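Local coordinates for protein mnemiopsin 1 (Mnemiopsis leidyi, PDB 5VP3) that acts as a light-sensitive, calcium-regulated photoprotein of a comb jelly, probably emitting its bioluminescence when calcium occupies its EF-hand sites, at residues 6-11 with 102-107; 127-132 with 181-186. All coordinates share one frame; numbering follows the deposited sequence.

Contact 1. Residues 6-11 with 102-107; sequences TNNESY and VEANRV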
loop_
_atom_site.group_PDB
_atom_site.type_symbol
_atom_site.label_atom_id
_atom_site.label_comp_id
_atom_site.label_asym_id
_atom_site.label_seq_id
_atom_site.Cartn_x
_atom_site.Cartn_y
_atom_site.Cartn_z
ATOM N N THR A 6 -5.480 -0.559 -21.408
ATOM C CA THR A 6 -6.846 -1.083 -21.465
ATOM C C THR A 6 -7.232 -1.894 -20.240
ATOM O O THR A 6 -8.425 -2.112 -20.009
ATOM C CB THR A 6 -7.055 -1.978 -22.696
ATOM O OG1 THR A 6 -6.366 -3.229 -22.538
ATOM C CG2 THR A 6 -6.564 -1.283 -23.943
ATOM N N ASN A 7 -6.263 -2.359 -19.461
ATOM C CA ASN A 7 -6.586 -3.206 -18.325
ATOM C C ASN A 7 -5.812 -2.867 -17.052
ATOM O O ASN A 7 -5.906 -3.630 -16.086
ATOM C CB ASN A 7 -6.317 -4.643 -18.717
ATOM C CG ASN A 7 -4.915 -4.824 -19.235
ATOM O OD1 ASN A 7 -3.980 -4.146 -18.785
ATOM N ND2 ASN A 7 -4.751 -5.727 -20.198
ATOM N N ASN A 8 -5.058 -1.760 -17.021
ATOM C CA ASN A 8 -4.258 -1.371 -15.870
ATOM C C ASN A 8 -4.262 0.148 -15.742
ATOM O O ASN A 8 -3.798 0.851 -16.652
ATOM C CB ASN A 8 -2.829 -1.891 -16.016
ATOM C CG ASN A 8 -1.916 -1.477 -14.842
ATOM O OD1 ASN A 8 -1.319 -0.380 -14.845
ATOM N ND2 ASN A 8 -1.784 -2.365 -13.865
ATOM N N GLU A 9 -4.745 0.647 -14.623
ATOM C CA GLU A 9 -4.859 2.072 -14.373
ATOM C C GLU A 9 -3.545 2.806 -14.393
ATOM O O GLU A 9 -3.526 3.909 -14.731
ATOM C CB GLU A 9 -5.568 2.392 -13.057
ATOM C CG GLU A 9 -7.065 2.531 -13.086
ATOM C CD GLU A 9 -7.555 3.534 -14.053
ATOM O OE1 GLU A 9 -7.371 4.723 -13.875
ATOM O OE2 GLU A 9 -8.101 3.086 -15.009
ATOM N N SER A 10 -2.458 2.190 -14.001
ATOM C CA SER A 10 -1.188 2.911 -13.998
ATOM C C SER A 10 -0.647 3.087 -15.419
ATOM O O SER A 10 -0.126 4.158 -15.758
ATOM C CB SER A 10 -0.167 2.198 -13.106
ATOM O OG SER A 10 -0.414 2.458 -11.715
ATOM N N TYR A 11 -0.735 2.046 -16.261
ATOM C CA TYR A 11 -0.443 2.225 -17.687
ATOM C C TYR A 11 -1.383 3.253 -18.302
ATOM O O TYR A 11 -0.942 4.180 -18.995
ATOM C CB TYR A 11 -0.538 0.889 -18.445
ATOM C CG TYR A 11 0.743 0.102 -18.369
ATOM C CD1 TYR A 11 1.925 0.596 -18.920
ATOM C CD2 TYR A 11 0.787 -1.119 -17.725
ATOM C CE1 TYR A 11 3.118 -0.124 -18.823
ATOM C CE2 TYR A 11 1.958 -1.834 -17.632
ATOM C CZ TYR A 11 3.112 -1.343 -18.188
ATOM O OH TYR A 11 4.245 -2.102 -18.065
ATOM N N VAL A 102 4.488 -8.436 -10.233
ATOM C CA VAL A 102 5.723 -7.640 -10.170
ATOM C C VAL A 102 5.613 -6.454 -11.099
ATOM O O VAL A 102 5.928 -5.310 -10.732
ATOM C CB VAL A 102 6.952 -8.500 -10.530
ATOM C CG1 VAL A 102 8.222 -7.654 -10.531
ATOM C CG2 VAL A 102 7.100 -9.685 -9.568
ATOM N N GLU A 103 5.154 -6.711 -12.319
ATOM C CA GLU A 103 5.041 -5.653 -13.305
ATOM C C GLU A 103 4.034 -4.603 -12.860
ATOM O O GLU A 103 4.275 -3.397 -13.013
ATOM C CB GLU A 103 4.610 -6.241 -14.649
ATOM C CG GLU A 103 4.527 -5.173 -15.721
ATOM C CD GLU A 103 4.184 -5.706 -17.105
ATOM O OE1 GLU A 103 3.976 -6.934 -17.270
ATOM O OE2 GLU A 103 4.097 -4.862 -18.016
ATOM N N ALA A 104 2.896 -5.047 -12.317
ATOM C CA ALA A 104 1.892 -4.102 -11.822
ATOM C C ALA A 104 2.499 -3.187 -10.764
ATOM O O ALA A 104 2.266 -1.973 -10.774
ATOM C CB ALA A 104 0.692 -4.861 -11.252
ATOM N N ASN A 105 3.350 -3.744 -9.886
ATOM C CA ASN A 105 3.993 -2.930 -8.861
ATOM C C ASN A 105 4.965 -1.939 -9.448
ATOM O O ASN A 105 5.044 -0.805 -8.977
ATOM C CB ASN A 105 4.696 -3.814 -7.857
ATOM C CG ASN A 105 3.785 -4.197 -6.737
ATOM O OD1 ASN A 105 3.643 -3.468 -5.755
ATOM N ND2 ASN A 105 3.144 -5.337 -6.871
ATOM N N ARG A 106 5.707 -2.326 -10.475
ATOM C CA ARG A 106 6.712 -1.423 -11.005
ATOM C C ARG A 106 6.083 -0.328 -11.866
ATOM O O ARG A 106 6.595 0.780 -11.890
ATOM C CB ARG A 106 7.766 -2.218 -11.788
ATOM C CG ARG A 106 8.683 -3.049 -10.881
ATOM C CD ARG A 106 9.695 -2.185 -10.147
ATOM N NE ARG A 106 9.254 -1.775 -8.816
ATOM C CZ ARG A 106 9.722 -0.705 -8.160
ATOM N NH1 ARG A 106 9.266 -0.428 -6.951
ATOM N NH2 ARG A 106 10.629 0.104 -8.706
ATOM N N VAL A 107 4.975 -0.589 -12.557
ATOM C CA VAL A 107 4.388 0.509 -13.312
ATOM C C VAL A 107 3.692 1.470 -12.371
ATOM O O VAL A 107 3.610 2.673 -12.649
ATOM C CB VAL A 107 3.434 0.000 -14.402
ATOM C CG1 VAL A 107 2.261 -0.783 -13.794
ATOM C CG2 VAL A 107 2.933 1.179 -15.296
HETATM O O HOH W 1 -0.364 -1.272 -11.779
#

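Contact 2. Residues 127-132 with 181-186; sequences LSNAYY and ELVHLF. With NI (nickel (II) ion), chain F; CD (cadmium ion), chain D.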
loop_
_atom_site.group_PDB
_atom_site.type_symbol
_atom_site.label_atom_id
_atom_site.label_comp_id
_atom_site.label_asym_id
_atom_site.label_seq_id
_atom_site.Cartn_x
_atom_site.Cartn_y
_atom_site.Cartn_z
ATOM N N LEU A 127 -3.261 6.684 0.991
ATOM C CA LEU A 127 -3.472 5.473 1.789
ATOM C C LEU A 127 -2.979 5.671 3.219
ATOM O O LEU A 127 -3.642 5.284 4.184
ATOM C CB LEU A 127 -2.742 4.316 1.122
ATOM C CG LEU A 127 -2.796 2.922 1.725
ATOM C CD1 LEU A 127 -4.154 2.386 1.554
ATOM C CD2 LEU A 127 -1.816 1.989 1.059
ATOM N N SER A 128 -1.829 6.312 3.380
ATOM C CA SER A 128 -1.264 6.486 4.714
ATOM C C SER A 128 -2.125 7.408 5.560
ATOM O O SER A 128 -2.395 7.110 6.734
ATOM C CB SER A 128 0.161 7.029 4.590
ATOM O OG SER A 128 0.745 7.249 5.841
ATOM N N ASN A 129 -2.577 8.530 4.993
ATOM C CA ASN A 129 -3.378 9.478 5.765
ATOM C C ASN A 129 -4.778 8.959 6.088
ATOM O O ASN A 129 -5.373 9.376 7.103
ATOM C CB ASN A 129 -3.432 10.805 5.011
ATOM C CG ASN A 129 -2.120 11.590 5.168
ATOM O OD1 ASN A 129 -1.595 11.698 6.268
ATOM N ND2 ASN A 129 -1.572 12.085 4.077
ATOM N N ALA A 130 -5.308 8.028 5.292
ATOM C CA ALA A 130 -6.573 7.417 5.680
ATOM C C ALA A 130 -6.375 6.404 6.797
ATOM O O ALA A 130 -7.193 6.308 7.729
ATOM C CB ALA A 130 -7.228 6.743 4.479
ATOM N N TYR A 131 -5.328 5.614 6.712
ATOM C CA TYR A 131 -5.084 4.671 7.786
ATOM C C TYR A 131 -4.758 5.403 9.072
ATOM O O TYR A 131 -5.107 4.942 10.163
ATOM C CB TYR A 131 -3.931 3.764 7.430
ATOM C CG TYR A 131 -4.307 2.424 6.889
ATOM C CD1 TYR A 131 -4.434 2.223 5.539
ATOM C CD2 TYR A 131 -4.488 1.342 7.732
ATOM C CE1 TYR A 131 -4.747 0.970 5.026
ATOM C CE2 TYR A 131 -4.813 0.111 7.243
ATOM C CZ TYR A 131 -4.954 -0.068 5.871
ATOM O OH TYR A 131 -5.245 -1.298 5.325
ATOM N N TYR A 132 -4.054 6.525 8.953
ATOM C CA TYR A 132 -3.603 7.285 10.110
ATOM C C TYR A 132 -4.717 7.438 11.116
ATOM O O TYR A 132 -4.577 7.088 12.288
ATOM C CB TYR A 132 -3.123 8.665 9.662
ATOM C CG TYR A 132 -2.318 9.446 10.658
ATOM C CD1 TYR A 132 -0.955 9.309 10.716
ATOM C CD2 TYR A 132 -2.923 10.394 11.495
ATOM C CE1 TYR A 132 -0.178 10.064 11.628
ATOM C CE2 TYR A 132 -2.177 11.136 12.397
ATOM C CZ TYR A 132 -0.806 10.969 12.453
ATOM O OH TYR A 132 -0.073 11.715 13.322
ATOM N N GLU A 181 5.578 11.048 8.886
ATOM C CA GLU A 181 6.402 9.917 9.219
ATOM C C GLU A 181 5.679 8.619 8.925
ATOM O O GLU A 181 6.327 7.602 8.670
ATOM C CB GLU A 181 6.816 9.993 10.682
ATOM C CG GLU A 181 7.639 11.252 11.017
ATOM C CD GLU A 181 7.985 11.362 12.482
ATOM O OE1 GLU A 181 7.175 10.826 13.260
ATOM O OE2 GLU A 181 9.084 11.903 12.838
ATOM N N LEU A 182 4.354 8.614 8.997
ATOM C CA LEU A 182 3.660 7.399 8.607
ATOM C C LEU A 182 3.693 7.270 7.085
ATOM O O LEU A 182 3.856 6.164 6.561
ATOM C CB LEU A 182 2.232 7.392 9.144
ATOM C CG LEU A 182 1.449 6.099 8.920
ATOM C CD1 LEU A 182 1.929 4.948 9.741
ATOM C CD2 LEU A 182 -0.036 6.257 9.140
ATOM N N VAL A 183 3.643 8.400 6.371
ATOM C CA VAL A 183 3.867 8.350 4.931
ATOM C C VAL A 183 5.203 7.687 4.651
ATOM O O VAL A 183 5.298 6.721 3.877
ATOM C CB VAL A 183 3.802 9.762 4.317
ATOM C CG1 VAL A 183 4.248 9.747 2.850
ATOM C CG2 VAL A 183 2.436 10.294 4.412
ATOM N N HIS A 184 6.258 8.183 5.286
ATOM C CA HIS A 184 7.567 7.586 5.076
ATOM C C HIS A 184 7.486 6.076 5.266
ATOM O O HIS A 184 7.988 5.297 4.443
ATOM C CB HIS A 184 8.605 8.210 6.033
ATOM C CG HIS A 184 9.943 7.518 6.023
ATOM N ND1 HIS A 184 11.044 8.028 5.360
ATOM C CD2 HIS A 184 10.353 6.351 6.584
ATOM C CE1 HIS A 184 12.071 7.210 5.519
ATOM N NE2 HIS A 184 11.678 6.178 6.252
ATOM N N LEU A 185 6.857 5.646 6.362
ATOM C CA LEU A 185 6.751 4.220 6.682
ATOM C C LEU A 185 5.970 3.462 5.622
ATOM O O LEU A 185 6.346 2.350 5.223
ATOM C CB LEU A 185 6.062 4.090 8.029
ATOM C CG LEU A 185 6.137 2.759 8.731
ATOM C CD1 LEU A 185 5.924 3.016 10.220
ATOM C CD2 LEU A 185 5.078 1.779 8.203
ATOM N N PHE A 186 4.867 4.046 5.159
ATOM C CA PHE A 186 4.014 3.385 4.166
ATOM C C PHE A 186 4.680 3.331 2.798
ATOM O O PHE A 186 4.455 2.393 2.032
ATOM C CB PHE A 186 2.659 4.114 4.081
ATOM C CG PHE A 186 1.562 3.499 4.950
ATOM C CD1 PHE A 186 1.758 3.226 6.290
ATOM C CD2 PHE A 186 0.333 3.241 4.429
ATOM C CE1 PHE A 186 0.737 2.674 7.063
ATOM C CE2 PHE A 186 -0.665 2.697 5.196
ATOM C CZ PHE A 186 -0.449 2.414 6.519
HETATM NI NI NI F . 11.509 9.919 4.748
HETATM CD CD CD D . 7.680 11.747 15.366
#

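Contact 1. Residues 6-11 with 102-107
The first torsions of Tyr11 and Val107 bring ring and methyl together: CG of Tyr11 stands anti to its carbonyl carbon (chi1 -85°), while CG2 of Val107 lies anti to its own backbone N. The methyl CG2 ends up almost exactly over the middle of the ring, 3.6 Å from the Tyr11 centroid, a CH-pi contact in which it is nearly equidistant from all six ring carbons. The other branch of the valine goes elsewhere: CG1 packs 3.9 Å from CB of Ser10 and 3.8 Å from OD1 of Asn8.

Past the valine, Tyr11 reaches a polar end. Its OH donates to OE2 of Glu103 over 2.8 Å, and the carboxylate arrives at the ring edge on an extended chain, its plane turned 89° from the ring. OE2 accepts this hydrogen bond on its anti lone pair, the one facing away from OE1.

Asn8 is the N-cap of helix 9-16. Its OD1 accepts from Tyr11 N at 2.9 Å in a nearly straight bond lying in the amide plane, and only weakly from Ser10 N. The other end of the amide faces helix 101-117: ND2 donates to a water 2.7 Å away, and that water donates in turn to Ala104 O. Ser10 OG finds its partner in His87 O. Trp21, from the loop after the first helix, touches both Tyr11 and Val107.

The methyl on the face and the carboxylate at the hydroxyl both restrict how the ring can move, while the capping amide is used at both ends. Between residues 6-11 and 102-107, then, polar groups set within apolar packing around Val107 are satisfied in place: the buried Tyr11 hydroxyl by Glu103, the Asn8 amide by the bridging water.

Contact 2. Residues 127-132 with 181-186
The Phe186 ring has Ser128 over one face, with OG 3.9 Å above the plane and offset toward the rim; Ser128 CA adds an off-centre CH-pi contact, 4.1 Å from the Phe186 centroid. Tyr131 is at the edge, where CD1 comes within 3.8 Å of Phe186 CE2. The planes of these two rings stand at 58° and their centroids 5.5 Å apart, an oblique pair. On Tyr132 it is the ring edge that is met, by Leu182 CD2 at 3.6 Å from CD1. Leu127 CG also packs against Phe186 CE2. Ser128 OG, anti to its backbone N, lies against the other helix, 3.2 Å from Val183 N, but the angle is too poor for a hydrogen bond.

This is packing inside an EF-hand pair: helix 123-135 enters one metal loop and helix 179-190 leaves the next, their segments crossing at 121° with axes 9.0 Å apart. Glu181 closes the latter loop, its OE1 2.4 Å from a cadmium ion that Asp170, Thr174, Lys176 and Glu178 also bind. An alanine in place of Phe186 would probably open a gap between Ser128, Leu127 and Tyr131 and leave the Tyr131 ring less firmly held. Tyr132 OH has Leu177 O as its strongest hydrogen-bond partner and Gly141 O as a second, each in a different metal loop. His184 points away from helix 123-135 and holds a nickel ion through ND1.

In the fold
The two contacts lie on opposite sides of the chain's centre, with their own centres 22 Å apart and their nearest atoms about 10 Å apart, so they do not touch. Along the chain they come in series: contact 1 is complete before contact 2 begins. The connection is short, because helix 101-117, the second half of contact 1, is followed directly by helix 123-135, the first half of contact 2. Contact 1 ties the N-terminal helix 9-16 back across the first half of the protein, whereas contact 2 joins two helices of the C-terminal EF-hand pair. The two thus pack different parts of a mostly helical chain, contact 1 farther from its centre than contact 2.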